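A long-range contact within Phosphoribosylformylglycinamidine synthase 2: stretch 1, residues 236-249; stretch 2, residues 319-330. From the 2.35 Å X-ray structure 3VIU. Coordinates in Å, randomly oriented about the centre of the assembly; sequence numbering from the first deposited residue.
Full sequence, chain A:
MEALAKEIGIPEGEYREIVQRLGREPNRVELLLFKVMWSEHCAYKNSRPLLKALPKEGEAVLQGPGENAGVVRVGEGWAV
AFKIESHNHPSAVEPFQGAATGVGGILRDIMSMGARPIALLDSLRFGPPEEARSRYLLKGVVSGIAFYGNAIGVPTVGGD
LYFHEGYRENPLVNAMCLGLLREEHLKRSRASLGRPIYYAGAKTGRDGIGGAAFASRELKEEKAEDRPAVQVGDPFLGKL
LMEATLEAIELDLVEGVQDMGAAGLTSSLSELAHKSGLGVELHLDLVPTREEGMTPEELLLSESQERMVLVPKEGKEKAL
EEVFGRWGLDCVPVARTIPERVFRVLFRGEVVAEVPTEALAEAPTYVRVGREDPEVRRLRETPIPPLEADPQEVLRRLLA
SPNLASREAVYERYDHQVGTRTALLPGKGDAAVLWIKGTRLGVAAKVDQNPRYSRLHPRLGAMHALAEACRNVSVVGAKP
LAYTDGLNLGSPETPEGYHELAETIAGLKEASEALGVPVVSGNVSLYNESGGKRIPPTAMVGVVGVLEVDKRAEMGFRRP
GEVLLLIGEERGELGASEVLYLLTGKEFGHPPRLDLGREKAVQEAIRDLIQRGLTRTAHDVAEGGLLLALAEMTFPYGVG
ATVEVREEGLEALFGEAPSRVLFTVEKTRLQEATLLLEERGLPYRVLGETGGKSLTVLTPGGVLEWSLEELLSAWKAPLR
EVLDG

Stretch 1 236-249: FLGKLLMEATLEAI
Stretch 2 319-330: ALEEVFGRWGLD

A single carboxylate that serves two residues, through three N-H donors, is the most distinctive feature of this contact. Glu 247, with chi1 and chi2 both t, extends from its helix so that OE2 accepts a hydrogen bond from Trp 327 NE1 at 2.6 Å, nearly straight at 167°, while OE1 accepts two from Arg 326, at 3.0 Å from NE and 2.9 Å from NH2. The arginine pair forms a salt bridge in which OE1 lies near the guanidinium plane, where the N-H groups point. Arg 326 reaches it with chi1 m, chi2 t and chi3 m.

The example illustrates a general principle: two helices approach closely where one presents small residues, and larger side chains from the other fill the space. Residues 236-249 are helical throughout, with regular i to i-4 hydrogen bonds such as Ala 248 N to Ala 244 O at 2.7 Å. The second helix, which begins before Ala 319 and includes Phe 324, runs at 145° to the first, roughly antiparallel, with axes 8.9 Å apart at closest approach. The register follows from this direction: CA of Ala 248 lies 6.0 Å from CA of Val 323, CA of Ala 244 lies 5.4 Å from CA of Phe 324, and CA of Leu 240 lies 6.1 Å from CA of Trp 327.

At the tightest of these pairings, Phe 324 (chi1 m, chi2 62°) inserts as a knob among Leu 241, Ala 244, Thr 245 and Ala 248. Ala 244 CB sits 3.6 Å from the centroid of the Phe 324 ring and only 5° off its normal, a CH-pi contact over the face; Ala 248 CB instead meets the ring edge, 4.3 Å from Phe 324 CE1. Val 323, chi1 t, packs beside this pocket, with its CG1 4.0 Å from Ala 248 CB and 3.4 Å from Ala 244 O. Leu 320 CD1 adds a contact of 3.9 Å to Ala 248 CB.

Trp 327 (chi1 m, chi2 91°) is covered more than any other residue here, and its ring is engaged in two ways. Glu 243 CB stands 3.2 Å from the centroid of the six-membered ring, 3° off the normal, so aliphatic carbon covers one face while the edge offers NE1 to Glu 247. Glu 243 holds chi1 and chi2 both m, and its OE2 receives a 2.9 Å salt-bridging hydrogen bond from Lys 239 NZ, one turn earlier.

Past the tryptophan the chain turns. Gly 328, at phi 66° and psi 26°, adopts a positive phi that favours glycine, and Leu 329 N then bonds to Phe 324 O at 2.8 Å. Leu 329 continues in an extended conformation (-118/147), its CB directed toward the first helix. With chi1 m and chi2 t, it brings CD2 to 3.5 Å from Leu 237 CD1 and CD1 to 3.8 Å from Leu 240 CB, extending the apolar packing beyond the second helix.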

ATOM      1  N   PHE A 236      10.186  -2.068 -20.572  1.00 23.52           N
ATOM      2  CA  PHE A 236      11.337  -1.561 -21.295  1.00 24.39           C
ATOM      3  C   PHE A 236      11.032  -0.160 -21.808  1.00 23.60           C
ATOM      4  O   PHE A 236      11.871   0.737 -21.711  1.00 22.10           O
ATOM      5  CB  PHE A 236      11.680  -2.534 -22.418  1.00 25.70           C
ATOM      6  CG  PHE A 236      12.040  -3.899 -21.910  1.00 26.95           C
ATOM      7  CD1 PHE A 236      13.262  -4.117 -21.283  1.00 25.16           C
ATOM      8  CD2 PHE A 236      11.121  -4.945 -21.974  1.00 26.86           C
ATOM      9  CE1 PHE A 236      13.560  -5.353 -20.721  1.00 27.91           C
ATOM     10  CE2 PHE A 236      11.409  -6.186 -21.413  1.00 25.67           C
ATOM     11  CZ  PHE A 236      12.627  -6.391 -20.786  1.00 27.09           C
ATOM     12  N   LEU A 237       9.821   0.022 -22.332  1.00 23.36           N
ATOM     13  CA  LEU A 237       9.378   1.322 -22.818  1.00 20.77           C
ATOM     14  C   LEU A 237       9.080   2.190 -21.600  1.00 20.95           C
ATOM     15  O   LEU A 237       9.194   3.418 -21.644  1.00 20.26           O
ATOM     16  CB  LEU A 237       8.117   1.168 -23.667  1.00 21.98           C
ATOM     17  CG  LEU A 237       7.380   2.456 -24.038  1.00 22.23           C
ATOM     18  CD1 LEU A 237       8.308   3.394 -24.789  1.00 23.23           C
ATOM     19  CD2 LEU A 237       6.157   2.110 -24.876  1.00 22.28           C
ATOM     20  N   GLY A 238       8.708   1.532 -20.505  1.00 20.03           N
ATOM     21  CA  GLY A 238       8.403   2.246 -19.280  1.00 21.48           C
ATOM     22  C   GLY A 238       9.614   2.996 -18.767  1.00 21.70           C
ATOM     23  O   GLY A 238       9.500   4.135 -18.311  1.00 21.64           O
ATOM     24  N   LYS A 239      10.777   2.354 -18.844  1.00 23.46           N
ATOM     25  CA  LYS A 239      12.034   2.957 -18.400  1.00 22.23           C
ATOM     26  C   LYS A 239      12.289   4.241 -19.193  1.00 21.16           C
ATOM     27  O   LYS A 239      12.632   5.279 -18.629  1.00 18.58           O
ATOM     28  CB  LYS A 239      13.187   1.970 -18.611  1.00 22.90           C
ATOM     29  CG  LYS A 239      14.574   2.512 -18.274  1.00 25.45           C
ATOM     30  CD  LYS A 239      14.761   2.759 -16.782  1.00 27.59           C
ATOM     31  CE  LYS A 239      16.141   3.360 -16.493  1.00 30.26           C
ATOM     32  NZ  LYS A 239      16.359   3.709 -15.054  1.00 31.33           N
ATOM     33  N   LEU A 240      12.115   4.157 -20.509  1.00 21.72           N
ATOM     34  CA  LEU A 240      12.314   5.311 -21.384  1.00 21.47           C
ATOM     35  C   LEU A 240      11.329   6.422 -21.033  1.00 20.48           C
ATOM     36  O   LEU A 240      11.697   7.597 -20.948  1.00 18.68           O
ATOM     37  CB  LEU A 240      12.130   4.886 -22.847  1.00 20.49           C
ATOM     38  CG  LEU A 240      13.390   4.536 -23.658  1.00 22.76           C
ATOM     39  CD1 LEU A 240      14.471   3.953 -22.761  1.00 19.14           C
ATOM     40  CD2 LEU A 240      13.020   3.573 -24.791  1.00 20.76           C
ATOM     41  N   LEU A 241      10.078   6.030 -20.816  1.00 20.32           N
ATOM     42  CA  LEU A 241       9.019   6.974 -20.481  1.00 22.34           C
ATOM     43  C   LEU A 241       9.337   7.698 -19.185  1.00 21.72           C
ATOM     44  O   LEU A 241       9.215   8.917 -19.093  1.00 22.55           O
ATOM     45  CB  LEU A 241       7.690   6.239 -20.326  1.00 21.36           C
ATOM     46  CG  LEU A 241       6.433   6.860 -20.929  1.00 21.55           C
ATOM     47  CD1 LEU A 241       5.224   6.300 -20.184  1.00 21.82           C
ATOM     48  CD2 LEU A 241       6.463   8.369 -20.815  1.00 23.23           C
HETATM   49  N   MSE A 242       9.742   6.924 -18.188  1.00 22.46           N
HETATM   50  CA  MSE A 242      10.091   7.444 -16.878  1.00 24.18           C
HETATM   51  C   MSE A 242      11.229   8.478 -16.924  1.00 24.60           C
HETATM   52  O   MSE A 242      11.102   9.572 -16.364  1.00 24.25           O
HETATM   53  CB  MSE A 242      10.469   6.277 -15.962  1.00 27.65           C
HETATM   54  CG  MSE A 242      10.909   6.665 -14.553  1.00 33.43           C
HETATM   55 SE   MSE A 242      11.283   5.091 -13.450  1.00 42.38          SE
HETATM   56  CE  MSE A 242      13.152   4.821 -13.886  1.00 36.57           C
ATOM     57  N   GLU A 243      12.335   8.138 -17.584  1.00 22.99           N
ATOM     58  CA  GLU A 243      13.472   9.057 -17.679  1.00 22.08           C
ATOM     59  C   GLU A 243      13.099  10.387 -18.325  1.00 21.20           C
ATOM     60  O   GLU A 243      13.453  11.455 -17.826  1.00 20.46           O
ATOM     61  CB  GLU A 243      14.615   8.431 -18.480  1.00 22.55           C
ATOM     62  CG  GLU A 243      15.250   7.218 -17.834  1.00 24.76           C
ATOM     63  CD  GLU A 243      15.697   7.476 -16.410  1.00 24.92           C
ATOM     64  OE1 GLU A 243      16.013   8.641 -16.088  1.00 25.45           O
ATOM     65  OE2 GLU A 243      15.745   6.507 -15.619  1.00 26.28           O
ATOM     66  N   ALA A 244      12.381  10.315 -19.438  1.00 21.41           N
ATOM     67  CA  ALA A 244      11.973  11.511 -20.159  1.00 21.00           C
ATOM     68  C   ALA A 244      11.088  12.408 -19.310  1.00 21.07           C
ATOM     69  O   ALA A 244      11.328  13.616 -19.207  1.00 21.13           O
ATOM     70  CB  ALA A 244      11.241  11.121 -21.435  1.00 21.92           C
ATOM     71  N   THR A 245      10.064  11.816 -18.706  1.00 19.25           N
ATOM     72  CA  THR A 245       9.145  12.582 -17.878  1.00 17.99           C
ATOM     73  C   THR A 245       9.898  13.225 -16.727  1.00 19.16           C
ATOM     74  O   THR A 245       9.739  14.418 -16.464  1.00 18.74           O
ATOM     75  CB  THR A 245       8.016  11.685 -17.325  1.00 17.87           C
ATOM     76  OG1 THR A 245       7.281  11.126 -18.422  1.00 13.40           O
ATOM     77  CG2 THR A 245       7.059  12.499 -16.429  1.00 13.64           C
ATOM     78  N   LEU A 246      10.730  12.433 -16.050  1.00 20.80           N
ATOM     79  CA  LEU A 246      11.511  12.936 -14.929  1.00 22.19           C
ATOM     80  C   LEU A 246      12.465  14.039 -15.370  1.00 23.33           C
ATOM     81  O   LEU A 246      12.594  15.057 -14.693  1.00 24.23           O
ATOM     82  CB  LEU A 246      12.306  11.810 -14.269  1.00 21.73           C
ATOM     83  CG  LEU A 246      11.555  10.734 -13.481  1.00 22.48           C
ATOM     84  CD1 LEU A 246      12.544   9.666 -13.025  1.00 23.43           C
ATOM     85  CD2 LEU A 246      10.855  11.347 -12.287  1.00 21.58           C
ATOM     86  N   GLU A 247      13.140  13.851 -16.502  1.00 24.01           N
ATOM     87  CA  GLU A 247      14.061  14.880 -16.958  1.00 24.59           C
ATOM     88  C   GLU A 247      13.259  16.117 -17.324  1.00 25.76           C
ATOM     89  O   GLU A 247      13.586  17.228 -16.910  1.00 25.45           O
ATOM     90  CB  GLU A 247      14.874  14.406 -18.164  1.00 25.81           C
ATOM     91  CG  GLU A 247      15.805  15.491 -18.715  1.00 29.13           C
ATOM     92  CD  GLU A 247      16.750  14.992 -19.798  1.00 30.22           C
ATOM     93  OE1 GLU A 247      17.264  15.839 -20.561  1.00 31.42           O
ATOM     94  OE2 GLU A 247      16.989  13.766 -19.880  1.00 31.06           O
ATOM     95  N   ALA A 248      12.195  15.914 -18.091  1.00 25.69           N
ATOM     96  CA  ALA A 248      11.343  17.016 -18.496  1.00 26.49           C
ATOM     97  C   ALA A 248      10.968  17.880 -17.284  1.00 26.74           C
ATOM     98  O   ALA A 248      11.086  19.104 -17.326  1.00 28.09           O
ATOM     99  CB  ALA A 248      10.080  16.479 -19.181  1.00 25.49           C
ATOM    100  N   ILE A 249      10.523  17.254 -16.202  1.00 26.51           N
ATOM    101  CA  ILE A 249      10.149  18.036 -15.036  1.00 28.68           C
ATOM    102  C   ILE A 249      11.355  18.592 -14.303  1.00 29.33           C
ATOM    103  O   ILE A 249      11.313  19.717 -13.797  1.00 30.08           O
ATOM    104  CB  ILE A 249       9.337  17.238 -14.025  1.00 28.83           C
ATOM    105  CG1 ILE A 249       9.160  18.088 -12.765  1.00 29.71           C
ATOM    106  CG2 ILE A 249      10.021  15.916 -13.736  1.00 32.34           C
ATOM    107  CD1 ILE A 249       8.704  17.347 -11.544  1.00 30.95           C
ATOM    108  N   ALA A 319      11.692  22.472 -26.147  1.00 27.48           N
ATOM    109  CA  ALA A 319      12.506  21.849 -25.110  1.00 26.02           C
ATOM    110  C   ALA A 319      11.937  20.488 -24.721  1.00 25.60           C
ATOM    111  O   ALA A 319      12.671  19.503 -24.623  1.00 24.53           O
ATOM    112  CB  ALA A 319      12.575  22.759 -23.885  1.00 23.29           C
ATOM    113  N   LEU A 320      10.624  20.445 -24.502  1.00 25.63           N
ATOM    114  CA  LEU A 320       9.947  19.212 -24.119  1.00 25.68           C
ATOM    115  C   LEU A 320      10.167  18.143 -25.178  1.00 25.78           C
ATOM    116  O   LEU A 320      10.457  16.990 -24.859  1.00 26.68           O
ATOM    117  CB  LEU A 320       8.438  19.452 -23.935  1.00 22.80           C
ATOM    118  CG  LEU A 320       7.566  18.233 -23.588  1.00 20.98           C
ATOM    119  CD1 LEU A 320       8.022  17.644 -22.263  1.00 18.34           C
ATOM    120  CD2 LEU A 320       6.096  18.632 -23.515  1.00 18.90           C
ATOM    121  N   GLU A 321      10.041  18.529 -26.440  1.00 25.99           N
ATOM    122  CA  GLU A 321      10.216  17.577 -27.531  1.00 26.98           C
ATOM    123  C   GLU A 321      11.633  17.020 -27.532  1.00 25.25           C
ATOM    124  O   GLU A 321      11.841  15.815 -27.686  1.00 23.43           O
ATOM    125  CB  GLU A 321       9.910  18.255 -28.871  1.00 28.14           C
ATOM    126  CG  GLU A 321       8.659  19.120 -28.823  1.00 33.62           C
ATOM    127  CD  GLU A 321       8.279  19.713 -30.167  1.00 36.47           C
ATOM    128  OE1 GLU A 321       9.193  20.095 -30.935  1.00 38.81           O
ATOM    129  OE2 GLU A 321       7.062  19.809 -30.444  1.00 36.98           O
ATOM    130  N   GLU A 322      12.601  17.907 -27.339  1.00 25.26           N
ATOM    131  CA  GLU A 322      14.002  17.513 -27.323  1.00 26.70           C
ATOM    132  C   GLU A 322      14.293  16.563 -26.172  1.00 25.74           C
ATOM    133  O   GLU A 322      15.030  15.586 -26.338  1.00 24.78           O
ATOM    134  CB  GLU A 322      14.893  18.760 -27.269  1.00 27.66           C
ATOM    135  CG  GLU A 322      14.764  19.593 -28.551  1.00 32.74           C
ATOM    136  CD  GLU A 322      15.612  20.848 -28.559  1.00 33.95           C
ATOM    137  OE1 GLU A 322      15.543  21.593 -29.561  1.00 34.92           O
ATOM    138  OE2 GLU A 322      16.343  21.091 -27.574  1.00 35.63           O
ATOM    139  N   VAL A 323      13.705  16.836 -25.012  1.00 24.30           N
ATOM    140  CA  VAL A 323      13.897  15.955 -23.874  1.00 23.52           C
ATOM    141  C   VAL A 323      13.527  14.535 -24.288  1.00 24.15           C
ATOM    142  O   VAL A 323      14.306  13.605 -24.089  1.00 24.33           O
ATOM    143  CB  VAL A 323      13.024  16.361 -22.675  1.00 22.72           C
ATOM    144  CG1 VAL A 323      13.065  15.267 -21.613  1.00 23.95           C
ATOM    145  CG2 VAL A 323      13.535  17.659 -22.080  1.00 23.54           C
ATOM    146  N   PHE A 324      12.349  14.366 -24.878  1.00 24.67           N
ATOM    147  CA  PHE A 324      11.932  13.037 -25.299  1.00 26.87           C
ATOM    148  C   PHE A 324      12.767  12.529 -26.452  1.00 27.64           C
ATOM    149  O   PHE A 324      13.000  11.329 -26.568  1.00 28.71           O
ATOM    150  CB  PHE A 324      10.446  13.023 -25.660  1.00 25.94           C
ATOM    151  CG  PHE A 324       9.553  12.961 -24.465  1.00 26.88           C
ATOM    152  CD1 PHE A 324       9.563  13.983 -23.523  1.00 26.29           C
ATOM    153  CD2 PHE A 324       8.748  11.853 -24.241  1.00 26.30           C
ATOM    154  CE1 PHE A 324       8.792  13.900 -22.379  1.00 27.68           C
ATOM    155  CE2 PHE A 324       7.972  11.758 -23.099  1.00 26.31           C
ATOM    156  CZ  PHE A 324       7.991  12.780 -22.164  1.00 28.40           C
ATOM    157  N   GLY A 325      13.222  13.441 -27.303  1.00 28.97           N
ATOM    158  CA  GLY A 325      14.055  13.032 -28.419  1.00 28.70           C
ATOM    159  C   GLY A 325      15.317  12.373 -27.883  1.00 28.51           C
ATOM    160  O   GLY A 325      15.767  11.354 -28.401  1.00 27.38           O
ATOM    161  N   ARG A 326      15.879  12.956 -26.827  1.00 28.44           N
ATOM    162  CA  ARG A 326      17.088  12.422 -26.215  1.00 29.64           C
ATOM    163  C   ARG A 326      16.911  10.991 -25.707  1.00 29.72           C
ATOM    164  O   ARG A 326      17.859  10.200 -25.727  1.00 29.28           O
ATOM    165  CB  ARG A 326      17.548  13.324 -25.065  1.00 29.71           C
ATOM    166  CG  ARG A 326      18.176  14.626 -25.524  1.00 30.26           C
ATOM    167  CD  ARG A 326      19.023  15.234 -24.421  1.00 30.12           C
ATOM    168  NE  ARG A 326      18.237  15.982 -23.445  1.00 31.08           N
ATOM    169  CZ  ARG A 326      17.715  17.182 -23.673  1.00 30.46           C
ATOM    170  NH1 ARG A 326      17.893  17.773 -24.847  1.00 31.10           N
ATOM    171  NH2 ARG A 326      17.025  17.797 -22.720  1.00 31.07           N
ATOM    172  N   TRP A 327      15.705  10.658 -25.250  1.00 28.32           N
ATOM    173  CA  TRP A 327      15.438   9.308 -24.759  1.00 27.38           C
ATOM    174  C   TRP A 327      14.803   8.414 -25.826  1.00 27.09           C
ATOM    175  O   TRP A 327      14.236   7.370 -25.520  1.00 26.09           O
ATOM    176  CB  TRP A 327      14.560   9.356 -23.502  1.00 25.11           C
ATOM    177  CG  TRP A 327      15.277   9.970 -22.343  1.00 24.76           C
ATOM    178  CD1 TRP A 327      15.286  11.292 -21.985  1.00 23.34           C
ATOM    179  CD2 TRP A 327      16.183   9.308 -21.451  1.00 23.41           C
ATOM    180  NE1 TRP A 327      16.145  11.492 -20.932  1.00 20.88           N
ATOM    181  CE2 TRP A 327      16.710  10.292 -20.583  1.00 22.53           C
ATOM    182  CE3 TRP A 327      16.607   7.977 -21.303  1.00 24.06           C
ATOM    183  CZ2 TRP A 327      17.643   9.989 -19.576  1.00 22.84           C
ATOM    184  CZ3 TRP A 327      17.536   7.674 -20.302  1.00 22.28           C
ATOM    185  CH2 TRP A 327      18.042   8.679 -19.452  1.00 21.76           C
ATOM    186  N   GLY A 328      14.915   8.832 -27.082  1.00 27.12           N
ATOM    187  CA  GLY A 328      14.368   8.053 -28.177  1.00 28.19           C
ATOM    188  C   GLY A 328      12.858   7.930 -28.207  1.00 27.41           C
ATOM    189  O   GLY A 328      12.329   6.966 -28.750  1.00 26.61           O
ATOM    190  N   LEU A 329      12.160   8.905 -27.637  1.00 28.94           N
ATOM    191  CA  LEU A 329      10.701   8.873 -27.614  1.00 31.45           C
ATOM    192  C   LEU A 329      10.034  10.030 -28.358  1.00 33.12           C
ATOM    193  O   LEU A 329      10.551  11.152 -28.390  1.00 33.30           O
ATOM    194  CB  LEU A 329      10.198   8.861 -26.168  1.00 31.40           C
ATOM    195  CG  LEU A 329      10.431   7.592 -25.348  1.00 30.93           C
ATOM    196  CD1 LEU A 329      10.061   7.851 -23.893  1.00 29.29           C
ATOM    197  CD2 LEU A 329       9.607   6.454 -25.934  1.00 30.24           C
ATOM    198  N   ASP A 330       8.879   9.739 -28.954  1.00 34.83           N
ATOM    199  CA  ASP A 330       8.106  10.740 -29.678  1.00 36.68           C
ATOM    200  C   ASP A 330       7.207  11.440 -28.669  1.00 35.26           C
ATOM    201  O   ASP A 330       6.630  10.798 -27.792  1.00 35.29           O
ATOM    202  CB  ASP A 330       7.217  10.092 -30.745  1.00 41.79           C
ATOM    203  CG  ASP A 330       7.967   9.107 -31.624  1.00 47.14           C
ATOM    204  OD1 ASP A 330       8.995   9.501 -32.223  1.00 49.90           O
ATOM    205  OD2 ASP A 330       7.522   7.937 -31.721  1.00 48.67           O
TER